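Local coordinates for putative uncharacterized protein TTHB187 (Thermus thermophilus HB8, PDB 3SK9), which is the HD nuclease domain of the CRISPR-associated endonuclease/helicase Cas3, which cuts single-stranded DNA and is stimulated by divalent ions such as manganese, cobalt and nickel, at residues H29-A34 with R179-P184; A35-V40 with M203-F208; A209-S214 with N243-P248. All coordinates share one frame; numbering follows the deposited sequence.

All three contacts join helices of the HD nuclease domain. Contacts 1 and 2 share helix 26-43: its first half meets the end of helix 165-181, and its second half meets helix 196-213. Their centres lie about 11 Å apart, and along the chain their segments alternate. Contact 3 comes later and closes last. It uses the end of helix 196-213 against helix 230-246, with its centre about 10 Å from that of contact 2 and about 18 Å from that of contact 1. The metal ligands H29 and D210 sit on the two helices joined in contact 2, which therefore carry both this packing and part of the metal site. H29 NE2 probably hydrogen-bonds D210 OD1.

Contact 1: H29-A34 with R179-P184; sequences HMLDTA and RRLGAP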
loop_
_atom_site.group_PDB
_atom_site.type_symbol
_atom_site.label_atom_id
_atom_site.label_comp_id
_atom_site.label_asym_id
_atom_site.label_seq_id
_atom_site.Cartn_x
_atom_site.Cartn_y
_atom_site.Cartn_z
ATOM N N HIS A 29 4.234 -5.015 -7.582
ATOM C CA HIS A 29 3.774 -3.650 -7.436
ATOM C C HIS A 29 3.584 -3.321 -5.959
ATOM O O HIS A 29 3.908 -2.229 -5.513
ATOM C CB HIS A 29 2.462 -3.437 -8.187
ATOM C CG HIS A 29 1.931 -2.046 -8.041
ATOM N ND1 HIS A 29 2.570 -0.951 -8.568
ATOM C CD2 HIS A 29 0.840 -1.570 -7.394
ATOM C CE1 HIS A 29 1.897 0.145 -8.261
ATOM N NE2 HIS A 29 0.840 -0.202 -7.551
ATOM N N MET A 30 3.058 -4.260 -5.185
ATOM C CA MET A 30 2.834 -3.992 -3.737
ATOM C C MET A 30 4.163 -3.810 -3.003
ATOM O O MET A 30 4.327 -2.916 -2.149
ATOM C CB MET A 30 2.004 -5.132 -3.084
ATOM C CG MET A 30 0.494 -5.206 -3.509
ATOM S SD MET A 30 -0.234 -6.839 -3.017
ATOM C CE MET A 30 -0.186 -6.700 -1.237
ATOM N N LEU A 31 5.149 -4.625 -3.345
ATOM C CA LEU A 31 6.442 -4.497 -2.669
ATOM C C LEU A 31 7.172 -3.217 -3.112
ATOM O O LEU A 31 7.874 -2.558 -2.287
ATOM C CB LEU A 31 7.305 -5.721 -2.917
ATOM C CG LEU A 31 6.854 -7.019 -2.252
ATOM C CD1 LEU A 31 7.679 -8.206 -2.809
ATOM C CD2 LEU A 31 6.972 -6.933 -0.728
ATOM N N ASP A 32 7.001 -2.839 -4.380
ATOM C CA ASP A 32 7.600 -1.581 -4.868
ATOM C C ASP A 32 7.010 -0.386 -4.097
ATOM O O ASP A 32 7.726 0.568 -3.775
ATOM C CB ASP A 32 7.295 -1.342 -6.359
ATOM C CG ASP A 32 8.048 -2.326 -7.281
ATOM O OD1 ASP A 32 8.990 -2.964 -6.784
ATOM O OD2 ASP A 32 7.674 -2.417 -8.464
ATOM N N THR A 33 5.694 -0.434 -3.908
ATOM C CA THR A 33 4.966 0.646 -3.207
ATOM C C THR A 33 5.468 0.734 -1.773
ATOM O O THR A 33 5.718 1.805 -1.235
ATOM C CB THR A 33 3.416 0.389 -3.244
ATOM O OG1 THR A 33 2.995 0.377 -4.620
ATOM C CG2 THR A 33 2.641 1.516 -2.481
ATOM N N ALA A 34 5.574 -0.403 -1.111
ATOM C CA ALA A 34 6.141 -0.427 0.259
ATOM C C ALA A 34 7.577 0.094 0.298
ATOM O O ALA A 34 7.958 0.780 1.254
ATOM C CB ALA A 34 6.111 -1.868 0.838
ATOM N N ARG A 179 5.585 -9.812 6.046
ATOM C CA ARG A 179 6.773 -10.610 6.347
ATOM C C ARG A 179 8.054 -10.056 5.701
ATOM O O ARG A 179 9.088 -9.966 6.349
ATOM C CB ARG A 179 6.558 -12.057 5.925
ATOM C CG ARG A 179 7.752 -12.962 6.259
ATOM C CD ARG A 179 7.414 -14.437 6.029
ATOM N NE ARG A 179 6.689 -14.665 4.773
ATOM C CZ ARG A 179 5.388 -14.959 4.715
ATOM N NH1 ARG A 179 4.673 -15.085 5.828
ATOM N NH2 ARG A 179 4.802 -15.165 3.550
ATOM N N ARG A 180 7.980 -9.688 4.426
ATOM C CA ARG A 180 9.121 -9.102 3.727
ATOM C C ARG A 180 9.634 -7.787 4.353
ATOM O O ARG A 180 10.829 -7.543 4.342
ATOM C CB ARG A 180 8.815 -8.793 2.244
ATOM C CG ARG A 180 8.445 -9.919 1.404
ATOM C CD ARG A 180 9.666 -10.622 0.988
ATOM N NE ARG A 180 9.160 -11.555 0.042
ATOM C CZ ARG A 180 9.316 -11.543 -1.274
ATOM N NH1 ARG A 180 10.182 -10.772 -1.941
ATOM N NH2 ARG A 180 8.616 -12.448 -1.899
ATOM N N LEU A 181 8.719 -6.942 4.825
ATOM C CA LEU A 181 9.051 -5.641 5.433
ATOM C C LEU A 181 9.435 -5.742 6.891
ATOM O O LEU A 181 9.951 -4.781 7.469
ATOM C CB LEU A 181 7.853 -4.686 5.365
ATOM C CG LEU A 181 7.766 -3.860 4.078
ATOM C CD1 LEU A 181 8.793 -2.737 4.035
ATOM C CD2 LEU A 181 7.884 -4.750 2.841
ATOM N N GLY A 182 9.159 -6.890 7.504
ATOM C CA GLY A 182 9.477 -7.087 8.913
ATOM C C GLY A 182 8.605 -6.209 9.787
ATOM O O GLY A 182 9.036 -5.761 10.843
ATOM N N ALA A 183 7.366 -5.973 9.344
ATOM C CA ALA A 183 6.429 -5.084 10.037
ATOM C C ALA A 183 5.892 -5.698 11.321
ATOM O O ALA A 183 5.350 -6.785 11.274
ATOM C CB ALA A 183 5.268 -4.769 9.111
ATOM N N PRO A 184 6.005 -4.976 12.447
ATOM C CA PRO A 184 5.346 -5.354 13.705
ATOM C C PRO A 184 3.897 -4.802 13.784
ATOM O O PRO A 184 3.597 -3.793 13.180
ATOM C CB PRO A 184 6.204 -4.644 14.746
ATOM C CG PRO A 184 6.565 -3.302 14.019
ATOM C CD PRO A 184 6.730 -3.687 12.563
#
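L31 meets R180 and A34 meets L181 where helix 26-43 of the HD-domain helical bundle passes the C-terminal end of helix 165-181. The side chains of L31 and R180 cross at about a right angle. The two branches of L31 divide the work. CD1 lies over one face of the R180 guanidinium, 3.6 Å above its plane and offset toward the rim. The closest pair there is L31 CD1 and R180 NH1 at 3.7 Å. CD2 touches the root of the same arginine, with L31 CD2 4.0 Å from R180 CB. The arginine can offer both its root and its head because its chain bends at chi2 (-81°), which brings a face of the guanidinium under L31 CD1. Its polar end is held outside the leucine contact: R180 NH2 makes a salt bridge with E176 and a hydrogen bond to the carbonyl of P225. These bonds help fix the guanidinium beside L31. Y230 of helix 230-246 also touches both L31 and R180.

One turn further along helix 26-43, A34 presents its methyl to L181. A34 CB is 3.9 Å from L181 CD2. L181 CD2 also lies 4.3 Å from L31 CD2.

Helix 165-181 ends here in a Schellman motif. G182 is the C-prime residue and has positive phi (68°).

H29, a ligand of the divalent metal, lies on the same helix as L31. T33 OG1 sits above one face of its ring. The carbonyl O of H29 takes two bonds from T33, which arrive from opposite faces of the carbonyl plane. The hydroxyl bond, from T33 OG1 to H29 O, is 2.9 Å long.

Contact 2: A35-V40 with M203-F208; sequences AVALAV and MALASF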
loop_
_atom_site.group_PDB
_atom_site.type_symbol
_atom_site.label_atom_id
_atom_site.label_comp_id
_atom_site.label_asym_id
_atom_site.label_seq_id
_atom_site.Cartn_x
_atom_site.Cartn_y
_atom_site.Cartn_z
ATOM N N ALA A 35 8.365 -0.217 -0.724
ATOM C CA ALA A 35 9.767 0.199 -0.770
ATOM C C ALA A 35 9.846 1.731 -0.924
ATOM O O ALA A 35 10.674 2.379 -0.277
ATOM C CB ALA A 35 10.534 -0.526 -1.932
ATOM N N VAL A 36 8.976 2.296 -1.770
ATOM C CA VAL A 36 8.953 3.773 -1.910
ATOM C C VAL A 36 8.520 4.394 -0.580
ATOM O O VAL A 36 9.101 5.416 -0.134
ATOM C CB VAL A 36 7.982 4.233 -3.018
ATOM C CG1 VAL A 36 7.828 5.775 -3.036
ATOM C CG2 VAL A 36 8.469 3.714 -4.425
ATOM N N ALA A 37 7.481 3.822 0.050
ATOM C CA ALA A 37 7.007 4.354 1.339
ATOM C C ALA A 37 8.139 4.362 2.371
ATOM O O ALA A 37 8.327 5.341 3.077
ATOM C CB ALA A 37 5.817 3.506 1.872
ATOM N N LEU A 38 8.870 3.242 2.481
ATOM C CA LEU A 38 9.936 3.143 3.471
ATOM C C LEU A 38 11.043 4.163 3.159
ATOM O O LEU A 38 11.541 4.888 4.055
ATOM C CB LEU A 38 10.473 1.709 3.520
ATOM C CG LEU A 38 11.478 1.453 4.658
ATOM C CD1 LEU A 38 10.904 1.948 6.009
ATOM C CD2 LEU A 38 11.855 -0.028 4.748
ATOM N N ALA A 39 11.374 4.293 1.877
ATOM C CA ALA A 39 12.454 5.220 1.483
ATOM C C ALA A 39 12.085 6.668 1.747
ATOM O O ALA A 39 12.892 7.461 2.258
ATOM C CB ALA A 39 12.841 5.013 0.008
ATOM N N VAL A 40 10.876 7.039 1.375
ATOM C CA VAL A 40 10.474 8.414 1.633
ATOM C C VAL A 40 10.273 8.708 3.162
ATOM O O VAL A 40 10.647 9.777 3.585
ATOM C CB VAL A 40 9.338 8.988 0.718
ATOM C CG1 VAL A 40 8.019 8.406 1.007
ATOM C CG2 VAL A 40 9.288 10.530 0.953
ATOM N N MET A 203 -2.814 7.794 4.622
ATOM C CA MET A 203 -3.526 8.097 3.385
ATOM C C MET A 203 -2.653 8.832 2.374
ATOM O O MET A 203 -2.549 8.412 1.221
ATOM C CB MET A 203 -4.764 8.949 3.709
ATOM C CG MET A 203 -5.695 9.199 2.523
ATOM S SD MET A 203 -5.140 10.538 1.436
ATOM C CE MET A 203 -5.242 11.927 2.570
ATOM N N ALA A 204 -2.072 9.959 2.815
ATOM C CA ALA A 204 -1.270 10.800 1.911
ATOM C C ALA A 204 -0.020 10.017 1.462
ATOM O O ALA A 204 0.418 10.112 0.304
ATOM C CB ALA A 204 -0.878 12.105 2.642
ATOM N N LEU A 205 0.567 9.258 2.388
ATOM C CA LEU A 205 1.796 8.518 2.048
ATOM C C LEU A 205 1.474 7.484 0.981
ATOM O O LEU A 205 2.240 7.313 0.031
ATOM C CB LEU A 205 2.366 7.823 3.288
ATOM C CG LEU A 205 3.651 6.994 3.066
ATOM C CD1 LEU A 205 4.791 7.873 2.605
ATOM C CD2 LEU A 205 4.006 6.245 4.419
ATOM N N ALA A 206 0.343 6.788 1.135
ATOM C CA ALA A 206 -0.024 5.733 0.175
ATOM C C ALA A 206 -0.335 6.327 -1.199
ATOM O O ALA A 206 0.088 5.763 -2.213
ATOM C CB ALA A 206 -1.183 4.891 0.674
ATOM N N SER A 207 -1.010 7.483 -1.227
ATOM C CA SER A 207 -1.268 8.180 -2.478
ATOM C C SER A 207 0.041 8.514 -3.261
ATOM O O SER A 207 0.207 8.217 -4.475
ATOM C CB SER A 207 -2.062 9.444 -2.212
ATOM O OG SER A 207 -2.117 10.226 -3.364
ATOM N N PHE A 208 0.980 9.096 -2.560
ATOM C CA PHE A 208 2.287 9.375 -3.163
ATOM C C PHE A 208 3.067 8.103 -3.538
ATOM O O PHE A 208 3.600 7.985 -4.648
ATOM C CB PHE A 208 3.122 10.231 -2.212
ATOM C CG PHE A 208 4.514 10.522 -2.715
ATOM C CD1 PHE A 208 4.720 11.466 -3.725
ATOM C CD2 PHE A 208 5.624 9.880 -2.152
ATOM C CE1 PHE A 208 6.022 11.770 -4.184
ATOM C CE2 PHE A 208 6.953 10.172 -2.625
ATOM C CZ PHE A 208 7.124 11.129 -3.627
#
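A37 and V40 of helix 26-43 pack against L205 and F208 of helix 196-213 in the buried interior of the HD-domain helical bundle. The short helical segments cross at 119°, and their axes come within 9.6 Å. Few side chains carry the contact.

V36 comes first in sequence. Its side chain starts out toward helix 196-213, but it only borders the contact. It packs instead on F219 and on the next turn of helix 196-213.

A37 lies at the nearest backbone approach, where its CA is 6.7 Å from the CA of L205. Its methyl meets one branch of the leucine, with A37 CB 4.2 Å from L205 CD2. The small side chain suits this close approach. V71 of helix 60-71 touches both A37 and L205, so a third helix packs against the pair.

L38 turns away from this partner, and A39 touches L242 of helix 230-246. The interface resumes one turn beyond A37, at V40. There a single methyl, CG1, makes both contacts. The side chains of V40 and L205 slide past each other in opposite directions. V40 CG1 reaches L205 CD1 at 3.6 Å, the tightest pair between the segments. L205 thus spans one helical turn, with CD2 on A37 and CD1 on V40.

V40 CG1 also stands at the edge of the F208 ring, near the ring plane. F208 extends its ring toward V40 with CG anti to the backbone N (chi1 177°). Elsewhere this ring meets that of F262, on strand 260-264, with the planes at about 35°. On the V40 side, the ring atom that touches is CE2, which lies 4.2 Å from V40 CG1.

Contact 3: A209-S214 with N243-P248; sequences ADWVAS and NRLGWP
This is an apolar helix-to-helix contact near the edge of the HD-domain bundle, its centre about 16 Å from the centre of the chain. It joins the last turns of helix 196-213 to the C-terminal end of helix 230-246. One leucine, L245, carries the second side. Its CB points toward helix 196-213, and its two methyls reach two neighbouring residues there.

CD1 goes mainly to valine: L245 CD1 is 3.7 Å from V212 CG2. V212 is buried, and its other branch, CG1, packs on V36 of helix 26-43. The valine therefore links three helices.

CD2 goes to the indole of W211, which is exposed. The W211 and L245 side chains slide past each other in opposite directions, and the methyl meets the ring system obliquely. W211 CG is anti to the backbone N (chi1 176°), and the six-membered ring extends to the leucine. W211 CZ3 lies 4.0 Å from L245 CD1. I265 at the C-terminal end of the chain also touches W211.

D210, a ligand of the divalent metal, directly precedes W211 and probably hydrogen-bonds H29 NE2 through OD1. Its backbone carbonyl O accepts the S214 hydroxyl from above the carbonyl plane, with S214 OG 2.8 Å from D210 O. Across the contact, W211 CH2 stands 3.9 Å from L245 CD2.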
loop_
_atom_site.group_PDB
_atom_site.type_symbol
_atom_site.label_atom_id
_atom_site.label_comp_id
_atom_site.label_asym_id
_atom_site.label_seq_id
_atom_site.Cartn_x
_atom_site.Cartn_y
_atom_site.Cartn_z
ATOM N N ALA A 209 3.172 7.150 -2.626
ATOM C CA ALA A 209 4.026 5.969 -2.936
ATOM C C ALA A 209 3.462 5.143 -4.072
ATOM O O ALA A 209 4.219 4.610 -4.900
ATOM C CB ALA A 209 4.219 5.080 -1.656
ATOM N N ASP A 210 2.148 4.993 -4.119
ATOM C CA ASP A 210 1.517 4.208 -5.218
ATOM C C ASP A 210 1.785 4.910 -6.562
ATOM O O ASP A 210 2.100 4.250 -7.567
ATOM C CB ASP A 210 -0.003 4.072 -5.021
ATOM C CG ASP A 210 -0.676 3.297 -6.181
ATOM O OD1 ASP A 210 -0.501 2.070 -6.248
ATOM O OD2 ASP A 210 -1.345 3.927 -7.028
ATOM N N TRP A 211 1.682 6.230 -6.558
ATOM C CA TRP A 211 1.984 7.024 -7.770
ATOM C C TRP A 211 3.422 6.780 -8.249
ATOM O O TRP A 211 3.645 6.452 -9.433
ATOM C CB TRP A 211 1.760 8.497 -7.494
ATOM C CG TRP A 211 2.142 9.375 -8.651
ATOM C CD1 TRP A 211 1.466 9.490 -9.834
ATOM C CD2 TRP A 211 3.218 10.275 -8.707
ATOM N NE1 TRP A 211 2.085 10.394 -10.637
ATOM C CE2 TRP A 211 3.157 10.914 -9.969
ATOM C CE3 TRP A 211 4.231 10.642 -7.797
ATOM C CZ2 TRP A 211 4.070 11.878 -10.360
ATOM C CZ3 TRP A 211 5.151 11.586 -8.185
ATOM C CH2 TRP A 211 5.078 12.195 -9.469
ATOM N N VAL A 212 4.396 6.943 -7.353
ATOM C CA VAL A 212 5.823 6.745 -7.739
ATOM C C VAL A 212 5.969 5.314 -8.310
ATOM O O VAL A 212 6.493 5.120 -9.416
ATOM C CB VAL A 212 6.762 6.884 -6.540
ATOM C CG1 VAL A 212 8.225 6.529 -6.922
ATOM C CG2 VAL A 212 6.737 8.290 -6.025
ATOM N N ALA A 213 5.500 4.322 -7.557
ATOM C CA ALA A 213 5.723 2.898 -7.934
ATOM C C ALA A 213 4.997 2.495 -9.206
ATOM O O ALA A 213 5.401 1.540 -9.908
ATOM C CB ALA A 213 5.324 1.980 -6.767
ATOM N N SER A 214 3.984 3.274 -9.577
ATOM C CA SER A 214 3.181 2.935 -10.749
ATOM C C SER A 214 3.843 3.355 -12.058
ATOM O O SER A 214 3.306 3.059 -13.135
ATOM C CB SER A 214 1.797 3.619 -10.671
ATOM O OG SER A 214 0.961 2.899 -9.773
ATOM N N ASN A 243 15.208 10.643 -5.939
ATOM C CA ASN A 243 16.223 11.597 -6.408
ATOM C C ASN A 243 15.787 12.297 -7.712
ATOM O O ASN A 243 15.817 13.510 -7.798
ATOM C CB ASN A 243 17.582 10.902 -6.576
ATOM C CG ASN A 243 18.225 10.553 -5.256
ATOM O OD1 ASN A 243 17.808 11.041 -4.195
ATOM N ND2 ASN A 243 19.261 9.708 -5.305
ATOM N N ARG A 244 15.346 11.529 -8.706
ATOM C CA ARG A 244 14.900 12.092 -9.983
ATOM C C ARG A 244 13.688 13.020 -9.816
ATOM O O ARG A 244 13.630 14.102 -10.418
ATOM C CB ARG A 244 14.575 10.960 -10.982
ATOM C CG ARG A 244 14.194 11.449 -12.389
ATOM C CD ARG A 244 14.074 10.278 -13.383
ATOM N NE ARG A 244 15.061 9.231 -13.116
ATOM C CZ ARG A 244 15.032 8.007 -13.640
ATOM N NH1 ARG A 244 14.066 7.654 -14.487
ATOM N NH2 ARG A 244 15.974 7.129 -13.315
ATOM N N LEU A 245 12.711 12.605 -9.009
ATOM C CA LEU A 245 11.480 13.378 -8.878
ATOM C C LEU A 245 11.790 14.711 -8.230
ATOM O O LEU A 245 11.061 15.676 -8.417
ATOM C CB LEU A 245 10.406 12.624 -8.049
ATOM C CG LEU A 245 9.790 11.469 -8.836
ATOM C CD1 LEU A 245 8.988 10.507 -7.935
ATOM C CD2 LEU A 245 8.919 12.020 -9.978
ATOM N N GLY A 246 12.899 14.778 -7.500
ATOM C CA GLY A 246 13.290 16.023 -6.879
ATOM C C GLY A 246 14.023 17.012 -7.780
ATOM O O GLY A 246 14.154 18.173 -7.396
ATOM N N TRP A 247 14.519 16.570 -8.937
ATOM C CA TRP A 247 15.327 17.433 -9.820
ATOM C C TRP A 247 14.536 18.696 -10.196
ATOM O O TRP A 247 13.293 18.670 -10.331
ATOM C CB TRP A 247 15.738 16.726 -11.132
ATOM C CG TRP A 247 16.726 15.575 -11.017
ATOM C CD1 TRP A 247 17.555 15.298 -9.977
ATOM C CD2 TRP A 247 17.002 14.585 -12.022
ATOM N NE1 TRP A 247 18.313 14.182 -10.261
ATOM C CE2 TRP A 247 17.981 13.722 -11.505
ATOM C CE3 TRP A 247 16.498 14.340 -13.306
ATOM C CZ2 TRP A 247 18.473 12.633 -12.229
ATOM C CZ3 TRP A 247 16.984 13.269 -14.018
ATOM C CH2 TRP A 247 17.959 12.428 -13.482
ATOM N N PRO A 248 15.255 19.782 -10.435
ATOM C CA PRO A 248 14.652 21.107 -10.649
ATOM C C PRO A 248 13.526 21.145 -11.707
ATOM O O PRO A 248 12.593 21.929 -11.548
ATOM C CB PRO A 248 15.837 21.963 -11.093
ATOM C CG PRO A 248 17.051 21.254 -10.645
ATOM C CD PRO A 248 16.723 19.788 -10.561
#